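Local coordinates for protein EF0056 (Enterococcus faecalis, PDB 6ORI) that is an enterococcal surface protein of unknown molecular function, probably built from immunoglobulin-like beta domains, that is probably linked to biofilm formation, at residues H244-E249 with R338-R343; Q35-A40 with F211-V216; A265-D270 with L305-R310; S231-A236 with G279-M284; N49-E54 with K146-I151. All blocks are in the same frame, centred on the assembly; numbering follows the deposited sequence.

Contact 1 of 5, residues H244-E249 with R338-R343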
# COMPACT_ATOMS: atom_id res chain seq x y z
N HIS A 244 4.28 -4.64 -4.07
CA HIS A 244 4.40 -3.32 -4.66
C HIS A 244 3.29 -3.17 -5.67
O HIS A 244 3.27 -3.84 -6.70
CB HIS A 244 5.78 -3.19 -5.32
CG HIS A 244 6.02 -1.87 -5.99
ND1 HIS A 244 6.91 -1.73 -7.04
CD2 HIS A 244 5.54 -0.63 -5.73
CE1 HIS A 244 6.93 -0.47 -7.42
NE2 HIS A 244 6.10 0.22 -6.65
N LYS A 245 2.31 -2.32 -5.35
CA LYS A 245 1.14 -2.17 -6.19
C LYS A 245 1.13 -0.81 -6.89
O LYS A 245 1.35 0.22 -6.26
CB LYS A 245 -0.13 -2.38 -5.37
CG LYS A 245 -1.40 -2.42 -6.22
CD LYS A 245 -2.64 -2.79 -5.40
CE LYS A 245 -3.85 -2.99 -6.30
NZ LYS A 245 -5.03 -3.38 -5.50
N LEU A 246 0.91 -0.84 -8.20
CA LEU A 246 0.89 0.34 -9.05
C LEU A 246 -0.51 0.59 -9.55
O LEU A 246 -1.13 -0.30 -10.16
CB LEU A 246 1.85 0.17 -10.23
CG LEU A 246 3.30 -0.10 -9.82
CD1 LEU A 246 4.12 -0.36 -11.05
CD2 LEU A 246 3.87 1.05 -9.07
N THR A 247 -1.02 1.77 -9.25
CA THR A 247 -2.33 2.23 -9.68
C THR A 247 -2.10 3.06 -10.94
O THR A 247 -1.36 4.06 -10.90
CB THR A 247 -2.90 3.11 -8.57
OG1 THR A 247 -3.03 2.34 -7.36
CG2 THR A 247 -4.23 3.75 -8.97
N LYS A 248 -2.74 2.68 -12.03
CA LYS A 248 -2.56 3.40 -13.28
C LYS A 248 -3.42 4.65 -13.38
O LYS A 248 -4.44 4.79 -12.72
CB LYS A 248 -2.89 2.49 -14.45
CG LYS A 248 -1.97 1.30 -14.59
CD LYS A 248 -2.35 0.47 -15.85
CE LYS A 248 -1.50 -0.76 -16.00
NZ LYS A 248 -1.80 -1.44 -17.30
N GLU A 249 -2.99 5.56 -14.24
CA GLU A 249 -3.78 6.72 -14.61
C GLU A 249 -4.78 6.35 -15.70
O GLU A 249 -5.97 6.69 -15.61
CB GLU A 249 -2.82 7.82 -15.09
CG GLU A 249 -3.50 9.14 -15.46
CD GLU A 249 -4.04 9.87 -14.25
OE1 GLU A 249 -3.63 9.55 -13.11
OE2 GLU A 249 -4.89 10.77 -14.46
N ARG A 338 -6.32 -1.96 -15.34
CA ARG A 338 -6.16 -2.70 -14.10
C ARG A 338 -4.78 -2.45 -13.49
O ARG A 338 -3.80 -2.19 -14.20
CB ARG A 338 -6.36 -4.20 -14.31
CG ARG A 338 -7.80 -4.58 -14.53
CD ARG A 338 -8.01 -6.07 -14.84
NE ARG A 338 -7.48 -6.43 -16.16
CZ ARG A 338 -6.32 -7.02 -16.40
NH1 ARG A 338 -5.51 -7.38 -15.41
NH2 ARG A 338 -5.97 -7.26 -17.65
N PRO A 339 -4.68 -2.55 -12.17
CA PRO A 339 -3.41 -2.29 -11.49
C PRO A 339 -2.43 -3.44 -11.65
O PRO A 339 -2.75 -4.53 -12.12
CB PRO A 339 -3.81 -2.16 -10.01
CG PRO A 339 -5.06 -2.97 -9.91
CD PRO A 339 -5.78 -2.79 -11.22
N ILE A 340 -1.21 -3.14 -11.24
CA ILE A 340 -0.09 -4.06 -11.31
C ILE A 340 0.38 -4.38 -9.90
O ILE A 340 0.46 -3.49 -9.06
CB ILE A 340 1.06 -3.40 -12.08
CG1 ILE A 340 0.63 -3.12 -13.52
CG2 ILE A 340 2.33 -4.24 -11.98
CD1 ILE A 340 1.52 -2.17 -14.27
N VAL A 341 0.71 -5.63 -9.64
CA VAL A 341 1.32 -6.04 -8.39
C VAL A 341 2.62 -6.76 -8.70
O VAL A 341 2.60 -7.73 -9.47
CB VAL A 341 0.40 -6.95 -7.55
CG1 VAL A 341 1.09 -7.44 -6.30
CG2 VAL A 341 -0.87 -6.21 -7.17
N VAL A 342 3.71 -6.27 -8.13
CA VAL A 342 5.04 -6.88 -8.19
C VAL A 342 5.29 -7.40 -6.79
O VAL A 342 5.19 -6.64 -5.84
CB VAL A 342 6.10 -5.84 -8.59
CG1 VAL A 342 7.50 -6.46 -8.63
CG2 VAL A 342 5.75 -5.21 -9.95
N ARG A 343 5.59 -8.68 -6.67
CA ARG A 343 5.74 -9.29 -5.35
C ARG A 343 7.19 -9.70 -5.10
O ARG A 343 7.82 -10.37 -5.94
CB ARG A 343 4.79 -10.49 -5.24
CG ARG A 343 5.03 -11.32 -3.99
CD ARG A 343 3.89 -12.28 -3.77
NE ARG A 343 2.66 -11.55 -3.51
CZ ARG A 343 1.43 -11.98 -3.75
NH1 ARG A 343 1.22 -13.17 -4.29
NH2 ARG A 343 0.39 -11.20 -3.49
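H244-L246 and I340-V342 are neighbouring antiparallel strands in the interior of a five-stranded sheet, strand 239-248 running against strand 340-348. Two hydrogen-bonded pairs hold them. H244 N reaches V342 O at 2.8 Å, and V342 N returns to H244 O; two residues on, L246 N to I340 O and I340 N to L246 O (3.0 Å) repeat the pattern. Between them sits the non-hydrogen-bonded pair K245-V341, where K245 CA makes a CA-H...O contact of 3.2 Å with I340 O. L246 and I340 put their side chains on one face, CB to CB 4.1 Å. On the other face K245 is extended, CG anti to the backbone N (chi1 -172°); its CG meets V341 CG2 at 3.9 Å and its CE packs at 3.8 Å on P339 CB, while NZ goes on to S32 O. Past the paired region K248 crosses I340 at about a right angle, its CE 3.8 Å from I340 CD1, and NZ is held by the carbonyls of S336, F332 and F252. Backbone bonds thus fix the register, and the lysines contribute their aliphatic stems here while their ammonium groups are satisfied by carbonyls beyond the two strands.

Contact 2 of 5, residues Q35-A40 with F211-V216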
# COMPACT_ATOMS: atom_id res chain seq x y z
N GLN A 35 -7.06 2.84 -2.61
CA GLN A 35 -5.87 3.45 -2.05
C GLN A 35 -6.20 4.74 -1.34
O GLN A 35 -7.10 5.47 -1.75
CB GLN A 35 -4.86 3.77 -3.14
CG GLN A 35 -4.42 2.62 -3.99
CD GLN A 35 -3.53 1.66 -3.27
OE1 GLN A 35 -2.87 2.00 -2.29
NE2 GLN A 35 -3.53 0.44 -3.73
N PHE A 36 -5.44 5.01 -0.27
CA PHE A 36 -5.49 6.26 0.49
C PHE A 36 -4.17 6.96 0.30
O PHE A 36 -3.12 6.40 0.62
CB PHE A 36 -5.73 5.94 1.97
CG PHE A 36 -5.73 7.13 2.89
CD1 PHE A 36 -6.81 8.00 2.94
CD2 PHE A 36 -4.67 7.36 3.72
CE1 PHE A 36 -6.80 9.08 3.81
CE2 PHE A 36 -4.68 8.44 4.58
CZ PHE A 36 -5.73 9.28 4.62
N ASN A 37 -4.22 8.18 -0.24
CA ASN A 37 -3.00 8.89 -0.60
C ASN A 37 -2.96 10.27 0.08
O ASN A 37 -3.42 11.26 -0.47
CB ASN A 37 -2.88 9.07 -2.10
CG ASN A 37 -1.58 9.75 -2.49
OD1 ASN A 37 -0.62 9.76 -1.73
ND2 ASN A 37 -1.56 10.36 -3.66
N PRO A 38 -2.39 10.31 1.29
CA PRO A 38 -2.26 11.57 2.03
C PRO A 38 -0.99 12.32 1.66
O PRO A 38 0.05 11.70 1.32
CB PRO A 38 -2.16 11.09 3.49
CG PRO A 38 -1.42 9.79 3.39
CD PRO A 38 -1.86 9.17 2.06
N LYS A 39 -1.04 13.64 1.74
CA LYS A 39 0.17 14.44 1.62
C LYS A 39 1.11 14.17 2.79
O LYS A 39 0.68 13.77 3.88
CB LYS A 39 -0.19 15.92 1.60
CG LYS A 39 -0.93 16.38 0.36
CD LYS A 39 -0.06 16.24 -0.88
CE LYS A 39 -0.76 16.83 -2.07
NZ LYS A 39 -0.53 16.01 -3.29
N ALA A 40 2.40 14.39 2.58
CA ALA A 40 3.37 14.29 3.67
C ALA A 40 3.14 15.34 4.75
O ALA A 40 2.73 16.47 4.45
CB ALA A 40 4.77 14.44 3.11
N PHE A 211 1.17 6.54 -14.38
CA PHE A 211 0.84 5.99 -13.07
C PHE A 211 0.31 7.07 -12.16
O PHE A 211 0.75 8.22 -12.21
CB PHE A 211 2.06 5.30 -12.48
CG PHE A 211 2.42 4.08 -13.24
CD1 PHE A 211 1.74 2.91 -13.05
CD2 PHE A 211 3.43 4.11 -14.19
CE1 PHE A 211 2.05 1.78 -13.76
CE2 PHE A 211 3.72 3.00 -14.92
CZ PHE A 211 3.03 1.83 -14.71
N LYS A 212 -0.66 6.69 -11.33
CA LYS A 212 -1.28 7.57 -10.37
C LYS A 212 -0.72 7.42 -8.97
O LYS A 212 -0.64 8.38 -8.22
CB LYS A 212 -2.78 7.31 -10.39
CG LYS A 212 -3.57 8.37 -9.64
CD LYS A 212 -5.03 8.05 -9.48
CE LYS A 212 -5.76 8.00 -10.79
NZ LYS A 212 -5.77 9.28 -11.55
N HIS A 213 -0.32 6.20 -8.59
CA HIS A 213 0.08 5.93 -7.23
C HIS A 213 0.85 4.62 -7.15
O HIS A 213 0.65 3.71 -7.95
CB HIS A 213 -1.18 5.85 -6.36
CG HIS A 213 -0.93 5.79 -4.88
ND1 HIS A 213 -0.43 6.86 -4.16
CD2 HIS A 213 -1.14 4.80 -3.99
CE1 HIS A 213 -0.35 6.52 -2.89
NE2 HIS A 213 -0.78 5.28 -2.76
N GLY A 214 1.76 4.55 -6.19
CA GLY A 214 2.46 3.35 -5.83
C GLY A 214 2.32 3.13 -4.34
O GLY A 214 2.31 4.07 -3.55
N SER A 215 2.22 1.87 -3.95
CA SER A 215 2.12 1.50 -2.56
C SER A 215 2.89 0.23 -2.33
O SER A 215 3.14 -0.54 -3.25
CB SER A 215 0.66 1.33 -2.15
OG SER A 215 -0.01 0.41 -2.99
N VAL A 216 3.30 0.02 -1.08
CA VAL A 216 3.91 -1.23 -0.66
C VAL A 216 3.19 -1.75 0.59
O VAL A 216 3.21 -1.08 1.63
CB VAL A 216 5.40 -1.04 -0.38
CG1 VAL A 216 6.00 -2.28 0.24
CG2 VAL A 216 6.14 -0.73 -1.67
O HOH W 1 -0.91 4.96 0.02
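This contact lies at the junction of two beta sheets, where Q35 and N37 of strand 31-38 meet H213 and S215 of strand 211-221. The H213 ring comes between the two amide side chains. Its CE1 lies 3.5 Å from N37 OD1, the two side chains sliding past each other in opposite directions with amide and ring planes 50° apart. On the Q35 side, CD2 of H213 is 3.7 Å from Q35 OE1, which sits at the ring edge near its plane. The Q35 chain bends at chi2 (-71°), carrying CD round to 3.7 Å from S215 OG; a weak bond from S215 OG to Q35 OE1, at 3.3 Å, is possible but not settled. The strands cross at 100° and stay 8.8 Å apart at their closest, so the two segments meet through side chains and a water, with no backbone bond between them. K212 and H213 both face T247, forming a classic beta bulge in strand 211-221. One water lies in the plane of the H213 ring, 2.8 Å from NE2, and donates to F36 O at 2.7 Å, tying the ring to the backbone of the other strand. The remaining amide ends turn to their own sheet: Q35 NE2 bonds to D33 OD1, and N37 ND2 to Y56 OH.

Contact 3 of 5, residues A265-D270 with L305-R310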
# COMPACT_ATOMS: atom_id res chain seq x y z
N ALA A 265 12.89 -2.86 -11.96
CA ALA A 265 12.12 -3.03 -10.73
C ALA A 265 13.09 -2.89 -9.57
O ALA A 265 14.13 -3.54 -9.56
CB ALA A 265 11.47 -4.42 -10.74
N ASN A 266 12.76 -2.01 -8.63
CA ASN A 266 13.63 -1.66 -7.51
C ASN A 266 12.98 -1.95 -6.19
O ASN A 266 11.77 -1.78 -6.04
CB ASN A 266 13.99 -0.15 -7.49
CG ASN A 266 14.75 0.28 -8.69
OD1 ASN A 266 15.99 0.36 -8.64
ND2 ASN A 266 14.06 0.56 -9.77
N TYR A 267 13.79 -2.34 -5.22
CA TYR A 267 13.30 -2.69 -3.89
C TYR A 267 14.38 -2.34 -2.90
O TYR A 267 15.57 -2.40 -3.19
CB TYR A 267 12.90 -4.19 -3.84
CG TYR A 267 13.92 -5.07 -4.54
CD1 TYR A 267 13.86 -5.29 -5.89
CD2 TYR A 267 14.96 -5.64 -3.83
CE1 TYR A 267 14.83 -6.06 -6.55
CE2 TYR A 267 15.92 -6.40 -4.47
CZ TYR A 267 15.86 -6.61 -5.83
OH TYR A 267 16.84 -7.34 -6.46
N LYS A 268 13.94 -1.94 -1.72
CA LYS A 268 14.83 -1.57 -0.63
C LYS A 268 14.28 -2.12 0.65
O LYS A 268 13.09 -1.97 0.95
CB LYS A 268 14.96 -0.05 -0.52
CG LYS A 268 16.00 0.40 0.52
CD LYS A 268 16.08 1.93 0.58
CE LYS A 268 17.26 2.40 1.43
NZ LYS A 268 17.17 1.89 2.82
N ILE A 269 15.11 -2.82 1.41
CA ILE A 269 14.67 -3.35 2.69
C ILE A 269 15.49 -2.76 3.82
O ILE A 269 16.68 -2.47 3.67
CB ILE A 269 14.69 -4.89 2.75
CG1 ILE A 269 16.11 -5.44 2.90
CG2 ILE A 269 13.99 -5.46 1.51
CD1 ILE A 269 16.16 -6.90 3.31
N ASP A 270 14.83 -2.62 4.95
CA ASP A 270 15.39 -2.01 6.14
C ASP A 270 16.78 -2.60 6.41
O ASP A 270 16.95 -3.81 6.41
CB ASP A 270 14.45 -2.31 7.32
CG ASP A 270 14.76 -1.47 8.53
OD1 ASP A 270 15.83 -1.65 9.15
OD2 ASP A 270 13.90 -0.64 8.87
N LEU A 305 16.52 -12.79 -6.91
CA LEU A 305 16.99 -11.42 -6.77
C LEU A 305 18.15 -11.30 -5.81
O LEU A 305 18.33 -12.15 -4.92
CB LEU A 305 15.86 -10.54 -6.25
CG LEU A 305 14.63 -10.47 -7.16
CD1 LEU A 305 13.59 -9.56 -6.50
CD2 LEU A 305 14.95 -9.98 -8.56
N ALA A 306 18.91 -10.22 -5.94
CA ALA A 306 19.98 -9.90 -5.00
C ALA A 306 19.72 -8.57 -4.31
O ALA A 306 18.95 -7.73 -4.79
CB ALA A 306 21.30 -9.82 -5.74
N ILE A 307 20.39 -8.35 -3.19
CA ILE A 307 20.45 -7.03 -2.58
C ILE A 307 21.89 -6.75 -2.22
O ILE A 307 22.71 -7.66 -2.16
CB ILE A 307 19.60 -6.88 -1.31
CG1 ILE A 307 19.92 -7.98 -0.30
CG2 ILE A 307 18.11 -6.76 -1.67
CD1 ILE A 307 19.24 -7.76 1.04
N GLU A 308 22.17 -5.48 -2.02
CA GLU A 308 23.50 -5.00 -1.68
C GLU A 308 23.74 -5.30 -0.21
O GLU A 308 22.99 -4.85 0.66
CB GLU A 308 23.57 -3.51 -1.92
CG GLU A 308 24.92 -2.88 -1.50
CD GLU A 308 26.08 -3.54 -2.19
OE1 GLU A 308 26.17 -3.42 -3.43
OE2 GLU A 308 26.90 -4.21 -1.52
N ARG A 309 24.77 -6.09 0.06
CA ARG A 309 25.07 -6.57 1.41
C ARG A 309 26.41 -6.10 1.96
O ARG A 309 26.77 -6.44 3.09
CB ARG A 309 25.03 -8.09 1.41
CG ARG A 309 23.65 -8.68 1.15
CD ARG A 309 23.75 -10.18 1.09
NE ARG A 309 22.50 -10.85 0.73
CZ ARG A 309 21.52 -11.10 1.60
NH1 ARG A 309 21.59 -10.70 2.85
NH2 ARG A 309 20.45 -11.74 1.19
N ARG A 310 27.17 -5.33 1.19
CA ARG A 310 28.45 -4.84 1.70
C ARG A 310 28.23 -3.72 2.71
O ARG A 310 27.69 -2.67 2.39
CB ARG A 310 29.34 -4.36 0.56
CG ARG A 310 29.80 -5.48 -0.34
CD ARG A 310 30.46 -4.99 -1.60
NE ARG A 310 29.51 -4.35 -2.51
CZ ARG A 310 29.83 -3.89 -3.72
NH1 ARG A 310 31.08 -3.95 -4.15
NH2 ARG A 310 28.91 -3.33 -4.50
O HOH W 2 18.69 -8.42 -8.16
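Y267 has CG between its backbone N and carbonyl carbon (chi1 43°), and I307 has CG2 anti to its carbonyl carbon, beside the backbone N; the phenol ring and that methyl meet edge-on, Y267 CE2 to I307 CG2 3.6 Å. Both I307 CG2 and A306 O lie near the ring plane. The phenol OH donates to A306 O at 2.7 Å, in the carbonyl plane and on a lone pair. L305 crosses the ring obliquely: its CD1 is 3.7 Å from Y267 CE1, and its CB comes within 3.4 Å of Y267 OH. The contact packs strand 264-269 of the four-stranded sheet against the loop that follows strand 300-304, the edge of the five-stranded sheet, consistent with an immunoglobulin-like domain; L305 and I307 of that loop also pack on I280. Y344, from strand 340-348, meets the Y267 ring as well. A water donates to Y267 OH at 2.7 Å and accepts from A306 N, so the tyrosine hydroxyl is linked to both the N-H and the C=O of A306. Further along, in the modelled conformer, I269 crosses I307 at about a right angle, CD1 to CD1 3.9 Å. Beyond these apolar residues the loop is braced within itself, R310 gripping E308 side-on through NE and NH2, with NE 2.8 Å from E308 OE2.

Contact 4 of 5, residues S231-A236 with G279-M284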
# COMPACT_ATOMS: atom_id res chain seq x y z
N SER A 231 6.75 -23.27 -8.02
CA SER A 231 7.94 -22.49 -8.39
C SER A 231 8.42 -21.55 -7.29
O SER A 231 9.62 -21.36 -7.09
CB SER A 231 7.70 -21.71 -9.68
OG SER A 231 6.75 -20.65 -9.51
N GLY A 232 7.47 -20.96 -6.56
CA GLY A 232 7.79 -19.99 -5.52
C GLY A 232 7.47 -20.51 -4.14
O GLY A 232 6.58 -21.36 -4.00
N SER A 233 8.16 -20.02 -3.12
CA SER A 233 8.00 -20.53 -1.76
C SER A 233 8.53 -19.57 -0.72
O SER A 233 9.31 -18.68 -1.03
CB SER A 233 8.70 -21.87 -1.63
OG SER A 233 9.97 -21.82 -2.26
N THR A 234 8.14 -19.75 0.54
CA THR A 234 8.58 -18.84 1.62
C THR A 234 9.78 -19.25 2.48
O THR A 234 10.28 -18.46 3.29
CB THR A 234 7.44 -18.61 2.60
OG1 THR A 234 6.87 -19.85 3.01
CG2 THR A 234 6.37 -17.79 1.90
N GLY A 235 10.15 -20.49 2.37
CA GLY A 235 11.28 -21.03 3.11
C GLY A 235 10.96 -21.52 4.51
O GLY A 235 9.84 -21.36 5.01
N ALA A 236 11.94 -22.13 5.17
CA ALA A 236 11.70 -22.82 6.43
C ALA A 236 11.34 -21.92 7.60
O ALA A 236 10.82 -22.40 8.62
CB ALA A 236 12.94 -23.63 6.82
N GLY A 279 17.35 -15.92 0.63
CA GLY A 279 16.81 -15.82 -0.70
C GLY A 279 15.79 -14.70 -0.82
O GLY A 279 15.04 -14.39 0.11
N ILE A 280 15.75 -14.13 -2.01
CA ILE A 280 14.78 -13.10 -2.36
C ILE A 280 14.21 -13.50 -3.70
O ILE A 280 14.94 -13.57 -4.69
CB ILE A 280 15.41 -11.70 -2.45
CG1 ILE A 280 16.12 -11.37 -1.14
CG2 ILE A 280 14.33 -10.66 -2.77
CD1 ILE A 280 17.01 -10.18 -1.21
N GLN A 281 12.92 -13.81 -3.72
CA GLN A 281 12.23 -14.22 -4.95
C GLN A 281 11.37 -13.12 -5.49
O GLN A 281 10.72 -12.41 -4.73
CB GLN A 281 11.33 -15.44 -4.73
CG GLN A 281 12.00 -16.59 -4.00
CD GLN A 281 11.17 -17.86 -3.97
OE1 GLN A 281 9.96 -17.88 -4.23
NE2 GLN A 281 11.83 -18.96 -3.66
N MET A 282 11.33 -12.99 -6.81
CA MET A 282 10.39 -12.10 -7.48
C MET A 282 9.27 -12.95 -8.02
O MET A 282 9.53 -13.99 -8.69
CB MET A 282 11.07 -11.38 -8.63
CG MET A 282 10.27 -10.23 -9.18
SD MET A 282 11.21 -9.45 -10.50
CE MET A 282 10.15 -8.05 -10.83
N HIS A 283 8.04 -12.59 -7.71
CA HIS A 283 6.88 -13.28 -8.26
C HIS A 283 6.08 -12.37 -9.15
O HIS A 283 5.92 -11.18 -8.86
CB HIS A 283 5.95 -13.78 -7.15
CG HIS A 283 6.53 -14.87 -6.29
ND1 HIS A 283 5.76 -15.60 -5.40
CD2 HIS A 283 7.79 -15.35 -6.18
CE1 HIS A 283 6.53 -16.48 -4.78
NE2 HIS A 283 7.77 -16.36 -5.25
N MET A 284 5.53 -12.95 -10.20
CA MET A 284 4.57 -12.30 -11.06
C MET A 284 3.19 -12.58 -10.51
O MET A 284 2.87 -13.74 -10.18
CB MET A 284 4.69 -12.85 -12.47
CG MET A 284 3.70 -12.22 -13.43
SD MET A 284 3.79 -12.84 -15.12
CE MET A 284 5.25 -12.01 -15.70
O HOH W 3 10.97 -21.82 -4.50
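Q281, on strand 277-284 of the five-stranded antiparallel sheet, sends its side chain into the loop 222-238 that connects strands 211-221 and 239-248, meeting it at G232 and S233. From CB the chain leaves with CG anti to the carbonyl carbon (chi1 -49°) and continues extended, which carries CD outward to the loop backbone. CD itself comes to 3.6 Å from S233 O. The amide then divides the work between its two ends. OE1 accepts from S233 N at 3.0 Å with an N-H...acceptor angle of 162°, the donor tilted 22° from the carbonyl plane. OE1 also accepts from H283 NE2 at 2.9 Å; this bond is nearly straight, lies in the carbonyl plane on a lone pair, and lies in the H283 ring plane too. Two donors therefore hold the oxygen, one from the loop and one from its own strand, and together they would limit rotation of the amide. The bond also indicates a proton on NE2 of H283. The same ring lies against G232, whose CA is 3.6 Å from H283 NE2. S233 O, near the amide but bonded elsewhere, accepts from Q347 NE2 of strand 340-348, so that neighbouring strand holds the loop as well. At the other end of the Q281 amide, NE2 donates at 3.1 Å to a water, which in turn donates to S231 O.

Contact 5 of 5, residues N49-E54 with K146-I151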
# COMPACT_ATOMS: atom_id res chain seq x y z
N ASN A 49 -3.75 22.38 11.01
CA ASN A 49 -4.49 21.28 11.63
C ASN A 49 -5.17 20.37 10.63
O ASN A 49 -6.19 19.74 10.93
CB ASN A 49 -5.54 21.79 12.62
CG ASN A 49 -6.69 22.47 11.94
OD1 ASN A 49 -6.54 23.17 10.94
ND2 ASN A 49 -7.87 22.27 12.49
N THR A 50 -4.62 20.29 9.43
CA THR A 50 -5.21 19.47 8.38
C THR A 50 -4.21 18.57 7.67
O THR A 50 -3.04 18.90 7.49
CB THR A 50 -5.94 20.33 7.32
OG1 THR A 50 -5.05 21.32 6.79
CG2 THR A 50 -7.15 21.00 7.93
N ILE A 51 -4.71 17.42 7.24
CA ILE A 51 -3.97 16.57 6.29
C ILE A 51 -4.84 16.41 5.04
O ILE A 51 -5.96 15.91 5.13
CB ILE A 51 -3.63 15.20 6.89
CG1 ILE A 51 -2.67 15.35 8.06
CG2 ILE A 51 -3.07 14.24 5.81
CD1 ILE A 51 -2.42 14.07 8.83
N ASP A 52 -4.31 16.80 3.89
CA ASP A 52 -5.00 16.64 2.62
C ASP A 52 -4.77 15.22 2.10
O ASP A 52 -3.68 14.65 2.31
CB ASP A 52 -4.49 17.64 1.58
CG ASP A 52 -4.88 19.08 1.87
OD1 ASP A 52 -5.67 19.36 2.81
OD2 ASP A 52 -4.41 19.95 1.10
N PHE A 53 -5.74 14.69 1.37
CA PHE A 53 -5.62 13.34 0.81
C PHE A 53 -6.53 13.17 -0.39
O PHE A 53 -7.43 13.97 -0.60
CB PHE A 53 -5.89 12.23 1.85
CG PHE A 53 -7.35 12.13 2.30
CD1 PHE A 53 -8.26 11.31 1.65
CD2 PHE A 53 -7.78 12.87 3.38
CE1 PHE A 53 -9.57 11.24 2.09
CE2 PHE A 53 -9.09 12.78 3.84
CZ PHE A 53 -9.98 11.99 3.19
N GLU A 54 -6.30 12.09 -1.14
CA GLU A 54 -7.22 11.61 -2.16
C GLU A 54 -7.44 10.13 -1.92
O GLU A 54 -6.60 9.44 -1.30
CB GLU A 54 -6.66 11.79 -3.57
CG GLU A 54 -6.36 13.22 -3.91
CD GLU A 54 -5.90 13.42 -5.35
OE1 GLU A 54 -5.18 12.56 -5.91
OE2 GLU A 54 -6.27 14.46 -5.91
N LYS A 146 -6.40 20.14 17.16
CA LYS A 146 -5.20 20.93 17.47
C LYS A 146 -4.32 20.92 16.25
O LYS A 146 -4.45 20.05 15.38
CB LYS A 146 -4.37 20.27 18.59
CG LYS A 146 -5.05 20.11 19.91
CD LYS A 146 -4.13 19.29 20.85
CE LYS A 146 -4.77 19.01 22.19
NZ LYS A 146 -4.97 20.25 22.98
N ASN A 147 -3.38 21.84 16.18
CA ASN A 147 -2.40 21.79 15.13
C ASN A 147 -1.47 20.58 15.24
O ASN A 147 -1.26 20.05 16.34
CB ASN A 147 -1.58 23.07 15.11
CG ASN A 147 -2.39 24.27 14.66
OD1 ASN A 147 -3.31 24.15 13.85
ND2 ASN A 147 -2.06 25.44 15.18
N LEU A 148 -0.93 20.16 14.11
CA LEU A 148 -0.18 18.92 14.07
C LEU A 148 1.13 19.01 14.85
O LEU A 148 1.55 18.00 15.42
CB LEU A 148 0.03 18.51 12.62
CG LEU A 148 -1.27 17.90 12.09
CD1 LEU A 148 -1.36 18.02 10.58
CD2 LEU A 148 -1.41 16.45 12.52
N ASP A 149 1.75 20.19 14.92
CA ASP A 149 2.96 20.35 15.73
C ASP A 149 2.68 20.05 17.20
O ASP A 149 3.47 19.36 17.85
CB ASP A 149 3.63 21.73 15.56
CG ASP A 149 2.71 22.94 15.82
OD1 ASP A 149 1.54 22.82 16.23
OD2 ASP A 149 3.20 24.08 15.60
N GLU A 150 1.53 20.50 17.70
CA GLU A 150 1.14 20.23 19.08
C GLU A 150 0.84 18.75 19.27
O GLU A 150 1.19 18.16 20.28
CB GLU A 150 -0.07 21.06 19.49
CG GLU A 150 0.19 22.55 19.48
CD GLU A 150 -1.03 23.35 19.89
OE1 GLU A 150 -1.82 22.87 20.74
OE2 GLU A 150 -1.21 24.46 19.34
N ILE A 151 0.18 18.14 18.29
CA ILE A 151 -0.08 16.71 18.36
C ILE A 151 1.23 15.91 18.34
O ILE A 151 1.41 14.97 19.13
CB ILE A 151 -1.00 16.27 17.21
CG1 ILE A 151 -2.38 16.93 17.37
CG2 ILE A 151 -1.11 14.75 17.14
CD1 ILE A 151 -3.27 16.78 16.15
O HOH W 4 -5.22 25.69 12.85
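K146 O meets N49 CB at 3.4 Å, the first touch where the N-terminus of helix 148-155 packs against the start of strand 50-59, in the ten-stranded antiparallel sheet. N147 follows at the N-cap position, although its side chain makes no capping bond; its OD1 lies 3.5 Å from N49 CB. OD1 is also close to N49 N, but at a poor angle for a hydrogen bond. OD1 accepts a hydrogen bond from a water 2.6 Å away, which also donates weakly to N49 OD1. The amide nitrogen of N49 turns elsewhere, ND2 bonding to F144 O on neighbouring strand 135-144. The backbone of N147 serves the helix itself, its O accepting from I151 N. L148 supplies the apolar part of the contact and begins the helix. Its side chain crosses that of I51 at about a right angle, and its backbone is hydrogen-bonded to that of G48, just before the strand. V45 and I41, from the preceding loop, pack on L148 and I51 respectively. The end of the L148 side chain does the touching through one methyl alone: CD1 lies 3.9 Å from I51 CG1 and 3.6 Å from T50 O.

How the contacts relate
Contact 2 opens first along the chain, and contact 5 falls wholly between its two segments, both reaching the ten-stranded sheet through paired strands 50-59 and 31-38. Contact 2, where strand 31-38 of that sheet meets strand 211-221 of the five-stranded sheet, links the two beta regions; contacts 1 and 4 share the second sheet. Contacts 1 and 2, centres 11 Å apart, touch through the neighbouring strands 239-248 and 211-221, including a salt bridge from E249 to K212. On the far side, strand 340-348 of contact 1 pairs with strand 277-284 of contact 4. Contact 3, its centre about 15 Å from that of contact 4, adds the four-stranded sheet. The centres of contacts 4 and 5 lie about 40 Å apart, on opposite sides of the chain's centre.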